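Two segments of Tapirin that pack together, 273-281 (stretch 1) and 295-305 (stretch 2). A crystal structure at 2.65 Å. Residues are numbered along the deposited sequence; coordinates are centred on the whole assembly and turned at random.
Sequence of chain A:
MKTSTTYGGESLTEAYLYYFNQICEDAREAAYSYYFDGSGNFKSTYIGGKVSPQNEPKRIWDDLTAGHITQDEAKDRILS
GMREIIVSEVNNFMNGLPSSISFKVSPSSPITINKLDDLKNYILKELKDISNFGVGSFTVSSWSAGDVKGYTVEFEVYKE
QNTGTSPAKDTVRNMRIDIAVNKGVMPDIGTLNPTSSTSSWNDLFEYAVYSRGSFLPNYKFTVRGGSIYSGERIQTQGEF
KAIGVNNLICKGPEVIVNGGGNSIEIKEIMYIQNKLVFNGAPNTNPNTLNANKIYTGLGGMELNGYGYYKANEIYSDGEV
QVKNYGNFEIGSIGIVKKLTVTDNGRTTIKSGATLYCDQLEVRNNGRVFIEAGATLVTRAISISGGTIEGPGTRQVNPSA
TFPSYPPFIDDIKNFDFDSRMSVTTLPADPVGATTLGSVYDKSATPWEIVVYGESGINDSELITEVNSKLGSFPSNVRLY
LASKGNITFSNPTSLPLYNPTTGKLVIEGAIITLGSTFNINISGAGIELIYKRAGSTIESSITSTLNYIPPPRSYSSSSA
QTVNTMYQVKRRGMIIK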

# COMPACT_ATOMS: atom_id res chain seq x y z
N GLN A 273 5.22 -4.33 8.78
CA GLN A 273 5.97 -4.37 10.04
C GLN A 273 5.36 -5.31 11.07
O GLN A 273 6.07 -6.09 11.71
N ASN A 274 4.04 -5.23 11.28
CA ASN A 274 3.39 -6.08 12.27
C ASN A 274 2.29 -6.95 11.68
O ASN A 274 2.47 -8.18 11.60
N LYS A 275 1.15 -6.38 11.30
CA LYS A 275 -0.03 -7.16 10.93
C LYS A 275 -0.70 -6.59 9.67
O LYS A 275 -0.71 -5.37 9.46
N LEU A 276 -1.23 -7.49 8.83
CA LEU A 276 -2.02 -7.12 7.66
C LEU A 276 -3.35 -7.86 7.73
O LEU A 276 -3.39 -9.05 8.04
N VAL A 277 -4.44 -7.15 7.48
CA VAL A 277 -5.77 -7.73 7.64
C VAL A 277 -6.63 -7.28 6.47
O VAL A 277 -6.91 -6.09 6.33
N PHE A 278 -7.04 -8.23 5.64
CA PHE A 278 -8.17 -8.02 4.74
C PHE A 278 -9.43 -8.44 5.49
O PHE A 278 -9.61 -9.62 5.79
N ASN A 279 -10.29 -7.47 5.78
CA ASN A 279 -11.34 -7.72 6.76
C ASN A 279 -12.50 -8.54 6.21
O ASN A 279 -13.15 -9.27 6.96
N GLY A 280 -12.79 -8.42 4.92
CA GLY A 280 -13.88 -9.18 4.35
C GLY A 280 -14.62 -8.50 3.21
O GLY A 280 -15.06 -7.36 3.33
N ALA A 281 -14.79 -9.23 2.12
CA ALA A 281 -15.46 -8.73 0.95
C ALA A 281 -16.74 -9.52 0.67
O ALA A 281 -16.78 -10.73 0.89
N TYR A 295 6.06 -9.65 3.24
CA TYR A 295 6.55 -9.96 4.58
C TYR A 295 5.60 -9.37 5.61
O TYR A 295 5.17 -8.23 5.47
N THR A 296 5.27 -10.16 6.63
CA THR A 296 4.64 -9.63 7.83
C THR A 296 5.44 -10.01 9.07
O THR A 296 6.15 -11.02 9.09
N GLY A 297 5.31 -9.19 10.10
CA GLY A 297 5.87 -9.49 11.41
C GLY A 297 4.94 -10.36 12.23
O GLY A 297 4.11 -11.11 11.69
N LEU A 298 5.03 -10.21 13.55
CA LEU A 298 4.36 -11.12 14.49
C LEU A 298 2.84 -11.08 14.40
O LEU A 298 2.19 -12.06 14.79
N GLY A 299 2.25 -9.99 13.90
CA GLY A 299 0.80 -9.89 13.88
C GLY A 299 0.12 -10.68 12.77
O GLY A 299 -1.09 -10.89 12.84
N GLY A 300 0.87 -11.09 11.74
CA GLY A 300 0.37 -12.03 10.75
C GLY A 300 -0.24 -11.39 9.52
O GLY A 300 -0.00 -10.23 9.17
N MET A 301 -1.04 -12.21 8.83
CA MET A 301 -1.76 -11.82 7.62
C MET A 301 -3.09 -12.54 7.64
O MET A 301 -3.13 -13.76 7.46
N GLU A 302 -4.17 -11.80 7.86
CA GLU A 302 -5.51 -12.37 7.93
C GLU A 302 -6.20 -12.09 6.60
O GLU A 302 -6.55 -10.95 6.30
N LEU A 303 -6.38 -13.15 5.81
CA LEU A 303 -6.99 -13.04 4.49
C LEU A 303 -8.42 -13.54 4.60
O LEU A 303 -8.74 -14.68 4.26
N ASN A 304 -9.30 -12.67 5.10
CA ASN A 304 -10.72 -12.98 5.06
C ASN A 304 -11.20 -12.85 3.63
O ASN A 304 -10.56 -12.26 2.78
N GLY A 305 -12.38 -13.41 3.39
CA GLY A 305 -12.68 -13.98 2.11
C GLY A 305 -13.70 -13.22 1.28
O GLY A 305 -14.18 -12.14 1.63

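Leu-276 and Met-301 pair in parallel, their CA atoms 4.7 Å apart, and the pairs Leu-276 with Met-301, Val-277 with Glu-302 and Phe-278 with Leu-303 set their side chains on alternating faces. Leu-276 and Phe-278 cover the most surface, and both share a face with Met-301 and Leu-303. Leu-276 (t, p) sets CD2 4.0 Å from SD of Met-301, whose t, t, p chain then leads away. Phe-278, chi1 m, brings CD1 to 3.5 Å from CD2 of Leu-303 (m, t), the tightest apolar contact here.

The other face is more polar. Val-277 (t) lies beside extended Glu-302 (t, t), its CG1 3.8 Å from Glu-302 OE1. Glu-302 OE2 accepts a hydrogen bond from Asn-304 ND2 at 2.6 Å, and the same ND2 gives a weak one, 3.3 Å, to Phe-278 O. Asn-304 (m), pointing toward stretch 1, thus joins the carboxylate to the neighboring backbone.

At the other end, Asn-274 (t) starts away, but its amide turns back over the turn from Gly-297 to Gly-300. Close approach there depends on glycine: a CB on Gly-299 would clash with Lys-275 CB and Asn-274 ND2, and one on Gly-297 with Gln-273 O. One water bridges the stretches, donating to Gln-273 O at 3.0 Å and Tyr-295 OH at 3.1 Å.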

# COMPACT_ATOMS: atom_id res chain seq x y z
CB GLN A 273 6.08 -2.95 10.61
CG GLN A 273 6.55 -2.89 12.05
CD GLN A 273 8.03 -3.13 12.16
OE1 GLN A 273 8.79 -2.88 11.22
NE2 GLN A 273 8.46 -3.62 13.32
CB ASN A 274 2.87 -5.24 13.43
CG ASN A 274 2.16 -6.08 14.48
OD1 ASN A 274 2.78 -6.95 15.10
ND2 ASN A 274 0.87 -5.84 14.66
CB LYS A 275 -1.02 -7.21 12.13
CG LYS A 275 -2.48 -6.86 11.84
CD LYS A 275 -3.35 -6.89 13.12
CE LYS A 275 -3.40 -5.53 13.83
NZ LYS A 275 -4.37 -5.50 14.97
CB LEU A 276 -1.28 -7.47 6.36
CG LEU A 276 -2.04 -7.46 5.02
CD1 LEU A 276 -2.71 -6.11 4.79
CD2 LEU A 276 -1.09 -7.79 3.87
CB VAL A 277 -6.43 -7.34 8.97
CG1 VAL A 277 -7.76 -8.03 9.13
CG2 VAL A 277 -5.54 -7.70 10.14
CB PHE A 278 -8.02 -8.82 3.46
CG PHE A 278 -7.03 -8.25 2.52
CD1 PHE A 278 -5.68 -8.48 2.69
CD2 PHE A 278 -7.44 -7.47 1.45
CE1 PHE A 278 -4.76 -7.94 1.82
CE2 PHE A 278 -6.53 -6.94 0.57
CZ PHE A 278 -5.18 -7.18 0.76
CB ASN A 279 -11.85 -6.40 7.31
CG ASN A 279 -12.05 -6.45 8.78
OD1 ASN A 279 -11.08 -6.53 9.54
ND2 ASN A 279 -13.31 -6.44 9.22
CB ALA A 281 -14.55 -8.80 -0.28
CB TYR A 295 7.98 -9.43 4.82
CG TYR A 295 8.39 -9.41 6.29
CD1 TYR A 295 8.93 -10.54 6.90
CD2 TYR A 295 8.22 -8.26 7.07
CE1 TYR A 295 9.29 -10.54 8.25
CE2 TYR A 295 8.58 -8.26 8.41
CZ TYR A 295 9.11 -9.40 9.00
OH TYR A 295 9.46 -9.39 10.33
CB THR A 296 3.20 -10.11 8.02
OG1 THR A 296 3.21 -11.35 8.75
CG2 THR A 296 2.50 -10.32 6.70
CB LEU A 298 4.79 -10.79 15.92
CG LEU A 298 6.29 -10.99 16.18
CD1 LEU A 298 6.72 -10.35 17.48
CD2 LEU A 298 6.68 -12.47 16.17
CB MET A 301 -0.99 -12.17 6.35
CG MET A 301 -1.78 -11.86 5.09
SD MET A 301 -0.73 -11.73 3.63
CE MET A 301 -0.48 -13.48 3.27
CB GLU A 302 -6.27 -11.76 9.10
CG GLU A 302 -7.62 -12.37 9.37
CD GLU A 302 -8.32 -11.67 10.51
OE1 GLU A 302 -7.62 -11.05 11.35
OE2 GLU A 302 -9.57 -11.74 10.57
CB LEU A 303 -6.18 -13.82 3.46
CG LEU A 303 -4.74 -13.33 3.36
CD1 LEU A 303 -3.93 -14.17 2.37
CD2 LEU A 303 -4.74 -11.87 2.95
CB ASN A 304 -11.52 -12.06 5.96
CG ASN A 304 -11.41 -12.45 7.40
OD1 ASN A 304 -12.00 -13.45 7.83
ND2 ASN A 304 -10.63 -11.69 8.17
O HOH W 1 8.81 -7.12 12.33